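PDB 6QGM: VirX1 from Cyanophage Syn10, which probably acts as a flavin-dependent halogenase of the tryptophan halogenase family, a viral enzyme that iodinates diverse substrates. Local coordinates for residues Phe104-Asp109 with Asp491-Asp496; Trp114-Asn119 with Arg472-Asp477. All blocks are in the same frame, centred on the assembly; numbering follows the deposited sequence.

Contacts 1 and 2 lie about 12 Å apart between centres, on the same side of the chain's centre and far from it, and both bind the region around helix 113-120 to the C-terminal part of the chain. Contact 2 is the larger and more deeply buried: the helix itself packs against the loop 472-477, with backbone carbonyls taking part in the polar bonds. Contact 1 is smaller and only partly buried, a tip-to-tip meeting of hydroxyls and a carboxylate at the N-terminal region of helix 494-512 and the turn before it. Lys116 joins them, its NZ forming a salt bridge with OD1 of Asp491 at 3.0 Å while its aliphatic chain packs beside Gln474.

Contact 1. Residues Phe104-Asp109 with Asp491-Asp496; sequences FFSQTD and DYYYED
Ser106 holds OG anti to its backbone N (chi1 165°) and Tyr493 places CG in the crowded position between N and the carbonyl carbon (chi1 69°), which turns the two hydroxyls to each other. Asp109, with CG anti to the carbonyl carbon, presents its carboxylate to Tyr494 in a neighbouring pair. Tyr493 OH and Ser106 OG are hydrogen-bonded at 2.5 Å, either being a possible donor, with the serine oxygen at the ring's edge near its plane. Tyr494 OH donates to Asp109 OD2, also 2.5 Å away, from above the carboxylate plane. These two side chains cross obliquely, carboxylate and ring planes 50° apart. Ser106 OG is gripped several times over: it also accepts from Asp109 N at 3.2 Å, making an ST motif, and from Thr108 OG1 at 3.0 Å. A type I turn from Asp491 to Tyr494, closed by Tyr494 N to Asp491 O at 2.8 Å, leads into the helix; Tyr494 CD1 lies over one face of the Tyr493 ring, toward its rim. Any repulsion between the nearby carboxylates of Asp109 and Asp491 is probably eased by Lys116, salt-bridged to Asp491 and in a long, weak ion pair with Asp109. The contact joins the loop between strand 91-95 and helix 113-120 to the N-terminal region of helix 494-512 and the turn before it, with Tyr494 lying on Thr113, Lys116 and Leu117 of helix 113-120.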
loop_
_atom_site.group_PDB
_atom_site.type_symbol
_atom_site.label_atom_id
_atom_site.label_comp_id
_atom_site.label_asym_id
_atom_site.label_seq_id
_atom_site.Cartn_x
_atom_site.Cartn_y
_atom_site.Cartn_z
ATOM N N PHE B 104 22.792 -20.285 -8.745
ATOM C CA PHE B 104 22.934 -21.445 -7.824
ATOM C C PHE B 104 21.740 -21.543 -6.873
ATOM O O PHE B 104 21.784 -22.363 -5.933
ATOM C CB PHE B 104 24.269 -21.369 -7.087
ATOM C CG PHE B 104 25.462 -21.568 -7.981
ATOM C CD1 PHE B 104 25.981 -20.516 -8.719
ATOM C CD2 PHE B 104 26.053 -22.824 -8.100
ATOM C CE1 PHE B 104 27.063 -20.718 -9.562
ATOM C CE2 PHE B 104 27.136 -23.026 -8.944
ATOM C CZ PHE B 104 27.636 -21.973 -9.676
ATOM N N PHE B 105 20.687 -20.765 -7.118
ATOM C CA PHE B 105 19.456 -20.759 -6.280
ATOM C C PHE B 105 18.648 -22.025 -6.542
ATOM O O PHE B 105 18.424 -22.314 -7.710
ATOM C CB PHE B 105 18.542 -19.571 -6.599
ATOM C CG PHE B 105 19.022 -18.224 -6.124
ATOM C CD1 PHE B 105 20.317 -18.028 -5.670
ATOM C CD2 PHE B 105 18.171 -17.130 -6.173
ATOM C CE1 PHE B 105 20.737 -16.771 -5.257
ATOM C CE2 PHE B 105 18.593 -15.876 -5.744
ATOM C CZ PHE B 105 19.872 -15.701 -5.288
ATOM N N SER B 106 18.198 -22.702 -5.487
ATOM C CA SER B 106 17.044 -23.635 -5.506
ATOM C C SER B 106 15.874 -22.963 -6.223
ATOM O O SER B 106 15.573 -21.812 -5.914
ATOM C CB SER B 106 16.653 -24.048 -4.118
ATOM O OG SER B 106 15.373 -24.659 -4.099
ATOM N N GLN B 107 15.252 -23.662 -7.169
ATOM C CA GLN B 107 14.011 -23.242 -7.869
ATOM C C GLN B 107 12.970 -22.837 -6.821
ATOM O O GLN B 107 12.372 -21.773 -6.995
ATOM C CB GLN B 107 13.468 -24.394 -8.727
ATOM C CG GLN B 107 12.407 -23.963 -9.725
ATOM C CD GLN B 107 12.997 -23.527 -11.049
ATOM O OE1 GLN B 107 14.096 -23.928 -11.466
ATOM N NE2 GLN B 107 12.227 -22.710 -11.750
ATOM N N THR B 108 12.792 -23.648 -5.766
ATOM C CA THR B 108 11.688 -23.539 -4.772
ATOM C C THR B 108 12.037 -22.498 -3.699
ATOM O O THR B 108 11.101 -21.819 -3.240
ATOM C CB THR B 108 11.325 -24.903 -4.173
ATOM O OG1 THR B 108 12.501 -25.502 -3.650
ATOM C CG2 THR B 108 10.718 -25.847 -5.185
ATOM N N ASP B 109 13.305 -22.357 -3.311
ATOM C CA ASP B 109 13.721 -21.470 -2.186
ATOM C C ASP B 109 14.182 -20.091 -2.687
ATOM O O ASP B 109 14.309 -19.205 -1.846
ATOM C CB ASP B 109 14.818 -22.123 -1.342
ATOM C CG ASP B 109 14.362 -23.366 -0.608
ATOM O OD1 ASP B 109 13.272 -23.321 -0.009
ATOM O OD2 ASP B 109 15.105 -24.369 -0.646
ATOM N N ASP B 491 15.432 -32.035 0.836
ATOM C CA ASP B 491 16.516 -31.031 0.699
ATOM C C ASP B 491 17.809 -31.696 0.207
ATOM O O ASP B 491 18.796 -30.973 0.078
ATOM C CB ASP B 491 16.765 -30.354 2.048
ATOM C CG ASP B 491 16.060 -29.020 2.213
ATOM O OD1 ASP B 491 15.561 -28.488 1.187
ATOM O OD2 ASP B 491 16.003 -28.531 3.372
ATOM N N TYR B 492 17.817 -33.006 -0.054
ATOM C CA TYR B 492 19.066 -33.739 -0.349
ATOM C C TYR B 492 19.847 -33.006 -1.453
ATOM O O TYR B 492 21.076 -33.007 -1.323
ATOM C CB TYR B 492 18.852 -35.227 -0.651
ATOM C CG TYR B 492 20.188 -35.911 -0.853
ATOM C CD1 TYR B 492 21.076 -36.064 0.212
ATOM C CD2 TYR B 492 20.622 -36.311 -2.116
ATOM C CE1 TYR B 492 22.334 -36.622 0.033
ATOM C CE2 TYR B 492 21.876 -36.869 -2.307
ATOM C CZ TYR B 492 22.732 -37.029 -1.231
ATOM O OH TYR B 492 23.959 -37.595 -1.426
ATOM N N TYR B 493 19.195 -32.349 -2.423
ATOM C CA TYR B 493 19.839 -31.654 -3.575
ATOM C C TYR B 493 20.736 -30.480 -3.132
ATOM O O TYR B 493 21.491 -29.947 -3.978
ATOM C CB TYR B 493 18.795 -31.185 -4.589
ATOM C CG TYR B 493 17.889 -30.063 -4.157
ATOM C CD1 TYR B 493 16.790 -30.297 -3.350
ATOM C CD2 TYR B 493 18.111 -28.764 -4.587
ATOM C CE1 TYR B 493 15.932 -29.278 -2.970
ATOM C CE2 TYR B 493 17.265 -27.726 -4.222
ATOM C CZ TYR B 493 16.166 -27.985 -3.420
ATOM O OH TYR B 493 15.325 -26.977 -3.062
ATOM N N TYR B 494 20.679 -30.096 -1.855
ATOM C CA TYR B 494 21.522 -29.024 -1.269
ATOM C C TYR B 494 22.975 -29.509 -1.202
ATOM O O TYR B 494 23.884 -28.675 -1.376
ATOM C CB TYR B 494 20.927 -28.530 0.059
ATOM C CG TYR B 494 20.009 -27.347 -0.123
ATOM C CD1 TYR B 494 18.693 -27.492 -0.536
ATOM C CD2 TYR B 494 20.496 -26.064 0.046
ATOM C CE1 TYR B 494 17.877 -26.395 -0.749
ATOM C CE2 TYR B 494 19.691 -24.952 -0.137
ATOM C CZ TYR B 494 18.376 -25.116 -0.548
ATOM O OH TYR B 494 17.582 -24.015 -0.739
ATOM N N GLU B 495 23.202 -30.807 -0.996
ATOM C CA GLU B 495 24.554 -31.439 -1.045
ATOM C C GLU B 495 25.208 -31.101 -2.386
ATOM O O GLU B 495 26.410 -30.793 -2.376
ATOM C CB GLU B 495 24.462 -32.958 -0.907
ATOM C CG GLU B 495 24.106 -33.404 0.496
ATOM C CD GLU B 495 25.268 -33.284 1.461
ATOM O OE1 GLU B 495 26.360 -33.784 1.085
ATOM O OE2 GLU B 495 25.094 -32.802 2.628
ATOM N N ASP B 496 24.439 -31.133 -3.482
ATOM C CA ASP B 496 24.926 -30.853 -4.859
ATOM C C ASP B 496 25.114 -29.340 -5.029
ATOM O O ASP B 496 26.120 -28.949 -5.640
ATOM C CB ASP B 496 23.994 -31.399 -5.938
ATOM C CG ASP B 496 24.067 -32.888 -6.185
ATOM O OD1 ASP B 496 25.021 -33.566 -5.708
ATOM O OD2 ASP B 496 23.170 -33.355 -6.872
#

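Contact 2. Residues Trp114-Asn119 with Arg472-Asp477; sequences WGKLAN and RPQSYD
Arg472 opens the loop by laying its aliphatic chain along the helix: CD packs on the methyl CB of Ala118 at 3.7 Å, and CG approaches the six-membered ring of Trp114 obliquely. A bend at chi3 (-50°) then swings the guanidinium toward the helix's Asn119, where Arg472 NE gives a weak hydrogen bond to Asn119 OD1 at 2.9 Å. Arg472 NH2 turns back on its own loop and donates to the carbonyl O of Ser475 at 2.8 Å, almost straight at 176°, in the guanidinium plane and on a lone pair. Pro473 follows with CD set 4.0 Å from the bare CA of Gly115. Gln474 offers its carbonyl O to ND2 of Asn119 at 2.7 Å, the donor sitting above the carbonyl plane. Its side chain runs alongside Lys116, while OE1 is bonded to Ser480. Ser475 and Tyr476 turn away from the helix, toward the second subunit: OG of Ser475 bonds to the carbonyl of Tyr371 there, and Tyr476 packs on Asn374 of that subunit. Asp477 closes the segment with CB 4.1 Å from CB of Asn119, its carboxylate paired with Lys120 in a salt bridge. The bonds probably fix which end of the Asn119 amide is which, ND2 giving to Gln474 and OD1 taking the weak bond from Arg472, and they tie the helix to a loop that also lies at the subunit interface.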
loop_
_atom_site.group_PDB
_atom_site.type_symbol
_atom_site.label_atom_id
_atom_site.label_comp_id
_atom_site.label_asym_id
_atom_site.label_seq_id
_atom_site.Cartn_x
_atom_site.Cartn_y
_atom_site.Cartn_z
ATOM N N TRP B 114 20.771 -19.312 -0.037
ATOM C CA TRP B 114 22.048 -19.071 0.691
ATOM C C TRP B 114 21.874 -19.362 2.188
ATOM O O TRP B 114 22.745 -20.035 2.768
ATOM C CB TRP B 114 22.610 -17.665 0.465
ATOM C CG TRP B 114 23.849 -17.506 1.284
ATOM C CD1 TRP B 114 25.098 -17.976 1.002
ATOM C CD2 TRP B 114 23.910 -16.975 2.611
ATOM N NE1 TRP B 114 25.947 -17.712 2.035
ATOM C CE2 TRP B 114 25.244 -17.106 3.043
ATOM C CE3 TRP B 114 22.972 -16.390 3.465
ATOM C CZ2 TRP B 114 25.667 -16.638 4.287
ATOM C CZ3 TRP B 114 23.381 -15.952 4.700
ATOM C CH2 TRP B 114 24.714 -16.062 5.094
ATOM N N GLY B 115 20.800 -18.844 2.787
ATOM C CA GLY B 115 20.461 -19.044 4.209
ATOM C C GLY B 115 20.361 -20.518 4.582
ATOM O O GLY B 115 20.887 -20.873 5.647
ATOM N N LYS B 116 19.708 -21.355 3.760
ATOM C CA LYS B 116 19.601 -22.812 4.028
ATOM C C LYS B 116 21.003 -23.437 3.998
ATOM O O LYS B 116 21.298 -24.240 4.908
ATOM C CB LYS B 116 18.636 -23.486 3.054
ATOM C CG LYS B 116 17.185 -23.065 3.238
ATOM C CD LYS B 116 16.180 -23.818 2.396
ATOM C CE LYS B 116 16.094 -25.296 2.716
ATOM N NZ LYS B 116 14.749 -25.843 2.411
ATOM N N LEU B 117 21.841 -23.051 3.023
ATOM C CA LEU B 117 23.258 -23.500 2.925
ATOM C C LEU B 117 23.997 -23.146 4.225
ATOM O O LEU B 117 24.707 -24.026 4.766
ATOM C CB LEU B 117 23.942 -22.850 1.714
ATOM C CG LEU B 117 23.550 -23.416 0.351
ATOM C CD1 LEU B 117 24.183 -22.628 -0.783
ATOM C CD2 LEU B 117 23.958 -24.867 0.254
ATOM N N ALA B 118 23.833 -21.903 4.693
ATOM C CA ALA B 118 24.451 -21.365 5.928
ATOM C C ALA B 118 24.049 -22.219 7.142
ATOM O O ALA B 118 24.930 -22.475 7.986
ATOM C CB ALA B 118 24.066 -19.923 6.116
ATOM N N ASN B 119 22.792 -22.678 7.216
ATOM C CA ASN B 119 22.274 -23.498 8.347
ATOM C C ASN B 119 22.851 -24.911 8.258
ATOM O O ASN B 119 23.319 -25.428 9.286
ATOM C CB ASN B 119 20.743 -23.522 8.389
ATOM C CG ASN B 119 20.146 -22.294 9.054
ATOM O OD1 ASN B 119 20.776 -21.677 9.919
ATOM N ND2 ASN B 119 18.926 -21.938 8.661
ATOM N N ARG B 472 19.845 -14.705 8.817
ATOM C CA ARG B 472 19.361 -15.661 7.785
ATOM C C ARG B 472 17.840 -15.613 7.713
ATOM O O ARG B 472 17.190 -15.384 8.725
ATOM C CB ARG B 472 19.815 -17.068 8.175
ATOM C CG ARG B 472 21.322 -17.261 8.083
ATOM C CD ARG B 472 21.763 -18.593 8.661
ATOM N NE ARG B 472 21.217 -18.825 9.982
ATOM C CZ ARG B 472 21.551 -18.142 11.071
ATOM N NH1 ARG B 472 22.426 -17.157 11.006
ATOM N NH2 ARG B 472 20.995 -18.432 12.232
ATOM N N PRO B 473 17.214 -15.827 6.539
ATOM C CA PRO B 473 15.754 -15.780 6.424
ATOM C C PRO B 473 15.065 -16.822 7.314
ATOM O O PRO B 473 14.079 -16.478 7.952
ATOM C CB PRO B 473 15.440 -16.025 4.936
ATOM C CG PRO B 473 16.731 -16.564 4.341
ATOM C CD PRO B 473 17.867 -16.122 5.257
ATOM N N GLN B 474 15.602 -18.042 7.341
ATOM C CA GLN B 474 15.244 -19.087 8.333
ATOM C C GLN B 474 16.460 -19.300 9.223
ATOM O O GLN B 474 17.528 -19.634 8.689
ATOM C CB GLN B 474 14.816 -20.372 7.633
ATOM C CG GLN B 474 13.495 -20.228 6.873
ATOM C CD GLN B 474 13.512 -20.898 5.511
ATOM O OE1 GLN B 474 14.072 -21.988 5.352
ATOM N NE2 GLN B 474 12.962 -20.202 4.516
ATOM N N SER B 475 16.311 -19.053 10.529
ATOM C CA SER B 475 17.437 -18.952 11.495
ATOM C C SER B 475 17.947 -20.352 11.856
ATOM O O SER B 475 19.099 -20.439 12.292
ATOM C CB SER B 475 17.053 -18.147 12.716
ATOM O OG SER B 475 15.878 -18.634 13.337
ATOM N N TYR B 476 17.127 -21.393 11.679
ATOM C CA TYR B 476 17.446 -22.806 12.004
ATOM C C TYR B 476 16.831 -23.748 10.957
ATOM O O TYR B 476 15.743 -23.454 10.393
ATOM C CB TYR B 476 16.975 -23.156 13.416
ATOM C CG TYR B 476 15.499 -23.037 13.708
ATOM C CD1 TYR B 476 14.867 -21.806 13.750
ATOM C CD2 TYR B 476 14.753 -24.157 14.036
ATOM C CE1 TYR B 476 13.523 -21.693 14.051
ATOM C CE2 TYR B 476 13.408 -24.066 14.354
ATOM C CZ TYR B 476 12.786 -22.830 14.345
ATOM O OH TYR B 476 11.454 -22.759 14.610
ATOM N N ASP B 477 17.515 -24.874 10.729
ATOM C CA ASP B 477 17.236 -25.774 9.578
ATOM C C ASP B 477 15.928 -26.550 9.804
ATOM O O ASP B 477 15.231 -26.848 8.805
ATOM C CB ASP B 477 18.399 -26.734 9.323
ATOM C CG ASP B 477 18.302 -27.379 7.950
ATOM O OD1 ASP B 477 18.048 -26.609 6.964
ATOM O OD2 ASP B 477 18.453 -28.628 7.875
#